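AT27789p (Drosophila melanogaster, PDB 5UZN) probably binds mRNA as the fly homologue of hnRNP F/H, a protein with several RNA-recognition domains, this chain being its third quasi-RRM. Local coordinates at residues Tyr10-Met15 with Thr52-Phe57; Phe30-Arg35 with Arg69-Met74. All blocks are in the same frame, centred on the assembly; numbering follows the deposited sequence.

Interaction 1: residues Tyr10-Met15 with Thr52-Phe57; sequences YYTIHM and TADAYF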
ATOM      1  N   TYR A  10     -13.397  -0.054   4.167  1.00 35.21           N
ATOM      2  CA  TYR A  10     -12.312  -0.731   3.476  1.00 28.11           C
ATOM      3  C   TYR A  10     -11.397  -1.413   4.485  1.00 26.86           C
ATOM      4  O   TYR A  10     -11.411  -1.101   5.676  1.00 32.69           O
ATOM      5  CB  TYR A  10     -11.508   0.253   2.615  1.00 29.28           C
ATOM      6  CG  TYR A  10     -12.335   0.932   1.541  1.00 27.99           C
ATOM      7  CD1 TYR A  10     -12.660   0.276   0.357  1.00 34.45           C
ATOM      8  CD2 TYR A  10     -12.796   2.219   1.719  1.00 38.98           C
ATOM      9  CE1 TYR A  10     -13.412   0.903  -0.625  1.00 35.19           C
ATOM     10  CE2 TYR A  10     -13.545   2.851   0.746  1.00 39.82           C
ATOM     11  CZ  TYR A  10     -13.852   2.188  -0.420  1.00 45.38           C
ATOM     12  OH  TYR A  10     -14.602   2.822  -1.382  1.00 54.03           O
ATOM     13  N   TYR A  11     -10.633  -2.387   4.004  1.00 19.25           N
ATOM     14  CA  TYR A  11      -9.666  -3.100   4.832  1.00 27.50           C
ATOM     15  C   TYR A  11      -8.263  -2.632   4.466  1.00 25.83           C
ATOM     16  O   TYR A  11      -7.843  -2.744   3.305  1.00 23.12           O
ATOM     17  CB  TYR A  11      -9.808  -4.606   4.649  1.00 19.27           C
ATOM     18  CG  TYR A  11     -11.203  -5.084   4.979  1.00 24.25           C
ATOM     19  CD1 TYR A  11     -12.230  -5.021   4.034  1.00 25.96           C
ATOM     20  CD2 TYR A  11     -11.497  -5.590   6.238  1.00 25.65           C
ATOM     21  CE1 TYR A  11     -13.507  -5.448   4.338  1.00 29.28           C
ATOM     22  CE2 TYR A  11     -12.785  -6.025   6.555  1.00 29.81           C
ATOM     23  CZ  TYR A  11     -13.783  -5.950   5.597  1.00 34.91           C
ATOM     24  OH  TYR A  11     -15.060  -6.374   5.897  1.00 41.96           O
ATOM     25  N   THR A  12      -7.533  -2.135   5.455  1.00 20.96           N
ATOM     26  CA  THR A  12      -6.395  -1.256   5.221  1.00 15.30           C
ATOM     27  C   THR A  12      -5.064  -1.938   5.506  1.00 22.32           C
ATOM     28  O   THR A  12      -4.889  -2.576   6.555  1.00 19.62           O
ATOM     29  CB  THR A  12      -6.535  -0.017   6.089  1.00 24.07           C
ATOM     30  OG1 THR A  12      -7.791   0.575   5.789  1.00 27.81           O
ATOM     31  CG2 THR A  12      -5.416   0.969   5.797  1.00 30.78           C
ATOM     32  N   ILE A  13      -4.121  -1.765   4.584  1.00 24.40           N
ATOM     33  CA  ILE A  13      -2.730  -2.167   4.763  1.00 16.52           C
ATOM     34  C   ILE A  13      -1.889  -0.900   4.743  1.00 22.05           C
ATOM     35  O   ILE A  13      -1.852  -0.194   3.725  1.00 18.72           O
ATOM     36  CB  ILE A  13      -2.274  -3.132   3.668  1.00 19.06           C
ATOM     37  CG1 ILE A  13      -3.062  -4.441   3.720  1.00 18.93           C
ATOM     38  CG2 ILE A  13      -0.784  -3.415   3.798  1.00 17.71           C
ATOM     39  CD1 ILE A  13      -2.547  -5.431   2.684  1.00 14.08           C
ATOM     40  N   HIS A  14      -1.250  -0.596   5.872  1.00 18.67           N
ATOM     41  CA  HIS A  14      -0.354   0.541   5.983  1.00 13.49           C
ATOM     42  C   HIS A  14       1.030   0.084   5.562  1.00 20.56           C
ATOM     43  O   HIS A  14       1.435  -1.039   5.857  1.00 17.59           O
ATOM     44  CB  HIS A  14      -0.342   1.095   7.417  1.00 18.69           C
ATOM     45  CG  HIS A  14       0.556   2.279   7.586  1.00 20.23           C
ATOM     46  ND1 HIS A  14       0.357   3.462   6.905  1.00 22.83           N
ATOM     47  CD2 HIS A  14       1.685   2.449   8.321  1.00 23.21           C
ATOM     48  CE1 HIS A  14       1.320   4.317   7.222  1.00 29.60           C
ATOM     49  NE2 HIS A  14       2.138   3.727   8.076  1.00 21.15           N
ATOM     50  N   MET A  15       1.731   0.930   4.808  1.00 18.32           N
ATOM     51  CA  MET A  15       2.981   0.543   4.170  1.00 18.61           C
ATOM     52  C   MET A  15       4.077   1.502   4.597  1.00 12.19           C
ATOM     53  O   MET A  15       3.874   2.709   4.595  1.00 17.70           O
ATOM     54  CB  MET A  15       2.849   0.533   2.631  1.00 15.88           C
ATOM     55  CG  MET A  15       1.606  -0.169   2.097  1.00 16.85           C
ATOM     56  SD  MET A  15       1.315   0.080   0.337  1.00 17.97           S
ATOM     57  CE  MET A  15       2.624  -0.959  -0.334  1.00 15.07           C
ATOM     58  N   THR A  52       5.592   6.570   3.151  1.00 15.90           N
ATOM     59  CA  THR A  52       4.564   5.643   3.602  1.00 12.87           C
ATOM     60  C   THR A  52       3.303   5.843   2.780  1.00 17.58           C
ATOM     61  O   THR A  52       3.155   6.819   2.043  1.00 13.40           O
ATOM     62  CB  THR A  52       4.224   5.819   5.089  1.00 26.58           C
ATOM     63  OG1 THR A  52       3.455   7.021   5.265  1.00 16.16           O
ATOM     64  CG2 THR A  52       5.481   5.881   5.919  1.00 19.37           C
ATOM     65  N   ALA A  53       2.368   4.908   2.942  1.00 13.87           N
ATOM     66  CA  ALA A  53       1.171   4.903   2.134  1.00 11.85           C
ATOM     67  C   ALA A  53       0.144   4.009   2.796  1.00 17.89           C
ATOM     68  O   ALA A  53       0.477   3.180   3.650  1.00 16.71           O
ATOM     69  CB  ALA A  53       1.450   4.383   0.712  1.00 12.28           C
ATOM     70  N   ASP A  54      -1.103   4.151   2.345  1.00 13.71           N
ATOM     71  CA  ASP A  54      -2.187   3.226   2.674  1.00 15.33           C
ATOM     72  C   ASP A  54      -2.768   2.613   1.413  1.00 21.63           C
ATOM     73  O   ASP A  54      -2.957   3.306   0.409  1.00 25.69           O
ATOM     74  CB  ASP A  54      -3.320   3.918   3.418  1.00 20.76           C
ATOM     75  CG  ASP A  54      -2.965   4.236   4.838  1.00 24.51           C
ATOM     76  OD1 ASP A  54      -2.216   3.443   5.454  1.00 19.92           O
ATOM     77  OD2 ASP A  54      -3.436   5.285   5.336  1.00 29.81           O
ATOM     78  N   ALA A  55      -3.068   1.317   1.475  1.00 23.34           N
ATOM     79  CA  ALA A  55      -3.781   0.613   0.417  1.00 16.68           C
ATOM     80  C   ALA A  55      -5.077   0.097   1.018  1.00 30.35           C
ATOM     81  O   ALA A  55      -5.052  -0.549   2.073  1.00 19.66           O
ATOM     82  CB  ALA A  55      -2.949  -0.538  -0.185  1.00 16.19           C
ATOM     83  N   TYR A  56      -6.197   0.414   0.354  1.00 22.86           N
ATOM     84  CA  TYR A  56      -7.559   0.133   0.820  1.00 21.85           C
ATOM     85  C   TYR A  56      -8.172  -0.938  -0.067  1.00 17.25           C
ATOM     86  O   TYR A  56      -8.370  -0.714  -1.265  1.00 21.82           O
ATOM     87  CB  TYR A  56      -8.432   1.395   0.798  1.00 23.06           C
ATOM     88  CG  TYR A  56      -7.945   2.474   1.742  1.00 26.81           C
ATOM     89  CD1 TYR A  56      -8.239   2.400   3.089  1.00 33.31           C
ATOM     90  CD2 TYR A  56      -7.190   3.560   1.291  1.00 32.24           C
ATOM     91  CE1 TYR A  56      -7.803   3.354   3.978  1.00 37.21           C
ATOM     92  CE2 TYR A  56      -6.744   4.536   2.193  1.00 27.49           C
ATOM     93  CZ  TYR A  56      -7.066   4.421   3.534  1.00 35.43           C
ATOM     94  OH  TYR A  56      -6.659   5.346   4.472  1.00 35.04           O
ATOM     95  N   PHE A  57      -8.458  -2.096   0.513  1.00 17.48           N
ATOM     96  CA  PHE A  57      -8.988  -3.228  -0.233  1.00 18.92           C
ATOM     97  C   PHE A  57     -10.483  -3.364   0.001  1.00 24.91           C
ATOM     98  O   PHE A  57     -11.010  -2.956   1.041  1.00 25.96           O
ATOM     99  CB  PHE A  57      -8.268  -4.527   0.151  1.00 23.98           C
ATOM    100  CG  PHE A  57      -6.800  -4.497  -0.165  1.00 21.63           C
ATOM    101  CD1 PHE A  57      -5.917  -3.895   0.703  1.00 19.73           C
ATOM    102  CD2 PHE A  57      -6.314  -5.028  -1.364  1.00 19.55           C
ATOM    103  CE1 PHE A  57      -4.541  -3.836   0.402  1.00 19.98           C
ATOM    104  CE2 PHE A  57      -4.968  -4.978  -1.664  1.00 21.53           C
ATOM    105  CZ  PHE A  57      -4.078  -4.376  -0.777  1.00 16.60           C
TER
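Ile13 and Phe57 meet on one face of the two central strands of a quasi-RRM sheet, while His14 and Asp54 meet on the other. Strands 11-16 and 52-57 run antiparallel, and straight backbone bonds, such as Ile13 N to Ala55 O at 2.9 Å, set the register that brings these pairs together. On the face carrying Ile13, Met15, Ala55 and Phe57, covered by the two helices, the side chains are apolar. The Ile13 and Phe57 side chains cross at a slant, Ile13 CD1 reaching Phe57 CE1 at 3.4 Å, and Phe31 adds an edge-to-face contact with the Phe57 ring. Met15 SD lies 4.3 Å from Ala55 CB and from Ala53 CB, small side chains that leave room for the thioether, while its end leads away toward the helices.

The opposite face is more polar. In canonical RRMs the corresponding face of the central strands meets RNA; here it carries Tyr56 and His14, though whether they do so is not established. The CG of His14 is anti to its backbone N (chi1 -179°), and the imidazole ends up near the neighbouring strand. There ND1 donates to Asp54 OD1 at 3.0 Å, on the syn side of the carboxylate, but ring and carboxylate planes stand 60° apart. An alanine in place of His14 would probably leave OD1 without its mate across the strands and the carboxylate freer to turn, since the pairing of OD2 with Arg40 is long and weak.

Further along, Tyr56 lies beside Thr12, both pointing the same way. A beta-branched residue fits here because its two branches both reach the CD1-CE1 side of the ring: Thr12 CG2 is 3.8 Å from Tyr56 CE1, and Thr12 OG1 is 3.3 Å from Tyr56 CD1. Tyr10 crosses Tyr56 at about a right angle, the two CB atoms 3.8 Å apart.

Interaction 2: residues Phe30-Arg35 with Arg69-Met74; sequences FFEPIR and RHREQM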
ATOM      1  N   PHE A  30       2.709  -3.417  -6.884  1.00 22.80           N
ATOM      2  CA  PHE A  30       3.224  -4.194  -5.764  1.00 20.26           C
ATOM      3  C   PHE A  30       2.255  -5.302  -5.360  1.00 17.91           C
ATOM      4  O   PHE A  30       2.680  -6.417  -5.047  1.00 17.22           O
ATOM      5  CB  PHE A  30       3.516  -3.245  -4.596  1.00 16.31           C
ATOM      6  CG  PHE A  30       4.159  -3.914  -3.407  1.00 20.58           C
ATOM      7  CD1 PHE A  30       5.529  -4.112  -3.368  1.00 19.98           C
ATOM      8  CD2 PHE A  30       3.393  -4.376  -2.354  1.00 20.05           C
ATOM      9  CE1 PHE A  30       6.119  -4.729  -2.294  1.00 18.90           C
ATOM     10  CE2 PHE A  30       3.990  -4.983  -1.264  1.00 21.26           C
ATOM     11  CZ  PHE A  30       5.360  -5.161  -1.244  1.00 19.49           C
ATOM     12  N   PHE A  31       0.952  -5.028  -5.387  1.00 18.60           N
ATOM     13  CA  PHE A  31      -0.040  -5.999  -4.945  1.00 16.67           C
ATOM     14  C   PHE A  31      -0.674  -6.793  -6.079  1.00 27.32           C
ATOM     15  O   PHE A  31      -1.572  -7.602  -5.816  1.00 18.76           O
ATOM     16  CB  PHE A  31      -1.151  -5.302  -4.152  1.00 22.94           C
ATOM     17  CG  PHE A  31      -0.702  -4.751  -2.836  1.00 19.89           C
ATOM     18  CD1 PHE A  31      -0.268  -5.603  -1.824  1.00 19.61           C
ATOM     19  CD2 PHE A  31      -0.724  -3.392  -2.605  1.00 18.75           C
ATOM     20  CE1 PHE A  31       0.137  -5.099  -0.614  1.00 13.61           C
ATOM     21  CE2 PHE A  31      -0.328  -2.876  -1.393  1.00 18.92           C
ATOM     22  CZ  PHE A  31       0.113  -3.731  -0.400  1.00 18.84           C
ATOM     23  N   GLU A  32      -0.273  -6.576  -7.328  1.00 23.91           N
ATOM     24  CA  GLU A  32      -0.974  -7.251  -8.413  1.00 25.05           C
ATOM     25  C   GLU A  32      -0.721  -8.745  -8.267  1.00 18.47           C
ATOM     26  O   GLU A  32       0.348  -9.139  -7.824  1.00 26.18           O
ATOM     27  CB  GLU A  32      -0.513  -6.733  -9.789  1.00 28.10           C
ATOM     28  CG  GLU A  32       0.875  -7.181 -10.176  1.00 43.78           C
ATOM     29  CD  GLU A  32       1.430  -6.421 -11.361  1.00 50.86           C
ATOM     30  OE1 GLU A  32       2.561  -6.751 -11.777  1.00 56.95           O
ATOM     31  OE2 GLU A  32       0.752  -5.486 -11.859  1.00 38.33           O
ATOM     32  N   PRO A  33      -1.697  -9.593  -8.641  1.00 27.18           N
ATOM     33  CA  PRO A  33      -3.004  -9.331  -9.268  1.00 28.79           C
ATOM     34  C   PRO A  33      -4.044  -8.752  -8.338  1.00 27.17           C
ATOM     35  O   PRO A  33      -5.118  -8.343  -8.786  1.00 25.92           O
ATOM     36  CB  PRO A  33      -3.456 -10.722  -9.729  1.00 34.15           C
ATOM     37  CG  PRO A  33      -2.814 -11.643  -8.762  1.00 37.00           C
ATOM     38  CD  PRO A  33      -1.472 -11.037  -8.447  1.00 23.52           C
ATOM     39  N   ILE A  34      -3.750  -8.706  -7.061  1.00 24.46           N
ATOM     40  CA  ILE A  34      -4.739  -8.232  -6.107  1.00 24.44           C
ATOM     41  C   ILE A  34      -4.837  -6.719  -6.192  1.00 35.84           C
ATOM     42  O   ILE A  34      -3.850  -5.980  -6.284  1.00 29.46           O
ATOM     43  CB  ILE A  34      -4.416  -8.707  -4.683  1.00 31.44           C
ATOM     44  CG1 ILE A  34      -4.558 -10.231  -4.597  1.00 31.56           C
ATOM     45  CG2 ILE A  34      -5.379  -8.072  -3.693  1.00 35.44           C
ATOM     46  CD1 ILE A  34      -5.986 -10.698  -4.667  1.00 30.03           C
ATOM     47  N   ARG A  35      -6.064  -6.262  -6.365  1.00 28.98           N
ATOM     48  CA  ARG A  35      -6.381  -4.879  -6.613  1.00 24.89           C
ATOM     49  C   ARG A  35      -7.011  -4.066  -5.547  1.00 23.51           C
ATOM     50  O   ARG A  35      -8.153  -4.163  -5.295  1.00 23.99           O
ATOM     51  CB  ARG A  35      -7.344  -4.815  -7.789  1.00 54.67           C
ATOM     52  CG  ARG A  35      -6.914  -4.037  -9.001  1.00 49.11           C
ATOM     53  CD  ARG A  35      -7.392  -4.698 -10.299  1.00 51.76           C
ATOM     54  NE  ARG A  35      -8.690  -5.387 -10.266  1.00 63.36           N
ATOM     55  CZ  ARG A  35      -8.855  -6.674 -10.505  1.00 59.50           C
ATOM     56  NH1 ARG A  35      -7.818  -7.426 -10.789  1.00 63.02           N
ATOM     57  NH2 ARG A  35     -10.048  -7.220 -10.448  1.00 56.26           N
ATOM     58  N   ARG A  69       1.025 -12.165  -0.379  1.00 39.53           N
ATOM     59  CA  ARG A  69       1.385 -12.365  -1.777  1.00 42.60           C
ATOM     60  C   ARG A  69       1.545 -11.007  -2.447  1.00 38.65           C
ATOM     61  O   ARG A  69       0.563 -10.357  -2.815  1.00 39.81           O
ATOM     62  CB  ARG A  69       0.336 -13.230  -2.458  1.00 37.78           C
ATOM     63  CG  ARG A  69       0.335 -14.658  -1.930  1.00 54.00           C
ATOM     64  CD  ARG A  69      -0.971 -15.375  -2.218  1.00 59.71           C
ATOM     65  NE  ARG A  69      -1.464 -15.104  -3.564  1.00 55.10           N
ATOM     66  CZ  ARG A  69      -2.544 -15.677  -4.083  1.00 60.20           C
ATOM     67  NH1 ARG A  69      -2.935 -15.373  -5.317  1.00 70.12           N
ATOM     68  NH2 ARG A  69      -3.238 -16.552  -3.362  1.00 60.58           N
ATOM     69  N   HIS A  70       2.799 -10.605  -2.619  1.00 36.73           N
ATOM     70  CA  HIS A  70       3.177  -9.296  -3.130  1.00 33.01           C
ATOM     71  C   HIS A  70       4.619  -9.399  -3.611  1.00 46.15           C
ATOM     72  O   HIS A  70       5.319 -10.377  -3.330  1.00 44.42           O
ATOM     73  CB  HIS A  70       3.011  -8.228  -2.044  1.00 30.90           C
ATOM     74  CG  HIS A  70       3.677  -8.575  -0.742  1.00 29.89           C
ATOM     75  ND1 HIS A  70       5.019  -8.361  -0.518  1.00 41.81           N
ATOM     76  CD2 HIS A  70       3.183  -9.093   0.409  1.00 33.52           C
ATOM     77  CE1 HIS A  70       5.327  -8.744   0.707  1.00 40.36           C
ATOM     78  NE2 HIS A  70       4.231  -9.187   1.295  1.00 27.19           N
ATOM     79  N   ARG A  71       5.067  -8.379  -4.338  1.00 43.61           N
ATOM     80  CA  ARG A  71       6.438  -8.410  -4.830  1.00 37.83           C
ATOM     81  C   ARG A  71       7.434  -8.354  -3.678  1.00 38.30           C
ATOM     82  O   ARG A  71       7.118  -7.947  -2.555  1.00 37.92           O
ATOM     83  CB  ARG A  71       6.697  -7.256  -5.799  1.00 37.95           C
ATOM     84  CG  ARG A  71       6.168  -7.511  -7.215  1.00 49.02           C
ATOM     85  CD  ARG A  71       5.566  -6.237  -7.789  1.00 42.94           C
ATOM     86  NE  ARG A  71       5.948  -5.972  -9.177  1.00 67.32           N
ATOM     87  CZ  ARG A  71       5.243  -6.369 -10.234  1.00 68.92           C
ATOM     88  NH1 ARG A  71       4.134  -7.077 -10.066  1.00 55.50           N
ATOM     89  NH2 ARG A  71       5.649  -6.070 -11.462  1.00 51.92           N
ATOM     90  N   GLU A  72       8.661  -8.777  -3.969  1.00 32.47           N
ATOM     91  CA  GLU A  72       9.679  -8.792  -2.926  1.00 39.67           C
ATOM     92  C   GLU A  72      10.109  -7.383  -2.557  1.00 29.35           C
ATOM     93  O   GLU A  72      10.422  -7.115  -1.397  1.00 36.97           O
ATOM     94  CB  GLU A  72      10.862  -9.647  -3.383  1.00 50.83           C
ATOM     95  CG  GLU A  72      10.416 -11.044  -3.837  1.00 65.30           C
ATOM     96  CD  GLU A  72      11.476 -11.793  -4.625  1.00 78.16           C
ATOM     97  OE1 GLU A  72      11.242 -12.075  -5.824  1.00 73.93           O
ATOM     98  OE2 GLU A  72      12.538 -12.106  -4.044  1.00 77.54           O
ATOM     99  N   GLN A  73      10.086  -6.466  -3.513  1.00 34.15           N
ATOM    100  CA  GLN A  73      10.502  -5.095  -3.288  1.00 22.29           C
ATOM    101  C   GLN A  73       9.590  -4.191  -4.099  1.00 14.71           C
ATOM    102  O   GLN A  73       8.963  -4.623  -5.065  1.00 21.97           O
ATOM    103  CB  GLN A  73      11.962  -4.851  -3.711  1.00 26.17           C
ATOM    104  CG  GLN A  73      13.014  -5.578  -2.893  1.00 29.28           C
ATOM    105  CD  GLN A  73      14.418  -5.058  -3.185  1.00 31.83           C
ATOM    106  OE1 GLN A  73      14.822  -4.932  -4.344  1.00 28.54           O
ATOM    107  NE2 GLN A  73      15.160  -4.736  -2.128  1.00 38.75           N
ATOM    108  N   MET A  74       9.501  -2.931  -3.687  1.00 18.37           N
ATOM    109  CA  MET A  74       8.980  -1.876  -4.554  1.00 18.31           C
ATOM    110  C   MET A  74      10.184  -1.068  -5.016  1.00 21.32           C
ATOM    111  O   MET A  74      10.921  -0.528  -4.185  1.00 19.07           O
ATOM    112  CB  MET A  74       7.987  -0.986  -3.821  1.00 20.97           C
ATOM    113  CG  MET A  74       7.298   0.003  -4.729  1.00 25.65           C
ATOM    114  SD  MET A  74       6.299   1.142  -3.763  1.00 25.60           S
ATOM    115  CE  MET A  74       5.177   0.003  -2.944  1.00 19.88           C
TER
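Arg71 N donates to Phe30 O at 3.2 Å with an N-H...O angle of 161°. In this RRM fold the bond ties the C-terminal part of the first helix to the loop between the second helix and the last strand. The imidazole of His70 braces the same loop from within: ND1 donates to Arg71 O at 3.0 Å, nearly in the ring plane, while NE2 bonds a glycerol molecule and, weakly, Met67 O. Farther out, Glu32 OE1 and Arg71 NH1 are modelled as a salt bridge, at a separation too short to trust in detail, but long flexible chains of opposite charge suit this exposed surface.

Inward, Phe30 fills the contact. Its CG is anti to the backbone N (chi1 -175°), and although CB starts off away from the loop, the ring swings back beneath it. Arg71 N lies over the centre of one ring face, 4.3 Å above the plane. The Phe30 and His70 rings are near parallel, at 19°, yet slid apart, so they barely overlap; Phe30 CZ comes within 3.3 Å of His70 ND1. Met74 crosses Phe30 at about a right angle, and a flexible thioether chain suits this spot: its CE reaches Phe30 CB at 4.0 Å while Met74 CB packs against Phe30 CD1. Met15 and Leu81 continue the apolar surroundings. Next along the helix, Phe31 offers its ring face to its neighbour, with Phe30 CD2 3.7 Å above the centre.

Overall arrangement
Interaction 1 builds the middle of the sheet, joining strands 11-16 and 52-57 through regular backbone bonds; interaction 2 holds the C-terminal part of helix 24-31 to the loop 69-74 on the helical side, with a single backbone bond between them. Both contribute to one hydrophobic core: Met15 CE packs against Phe31 CE2 and Met74 CE, Ala55 CB against Phe31 CE2, and Phe57 CE2 against Ile34 CG2. Away from that core their polar chemistry differs. Residues 10-15 and 52-57 place a histidine-aspartate pair on the sheet face turned from the helices, whereas 30-35 and 69-74 carry a glutamate-arginine pair at the exposed surface.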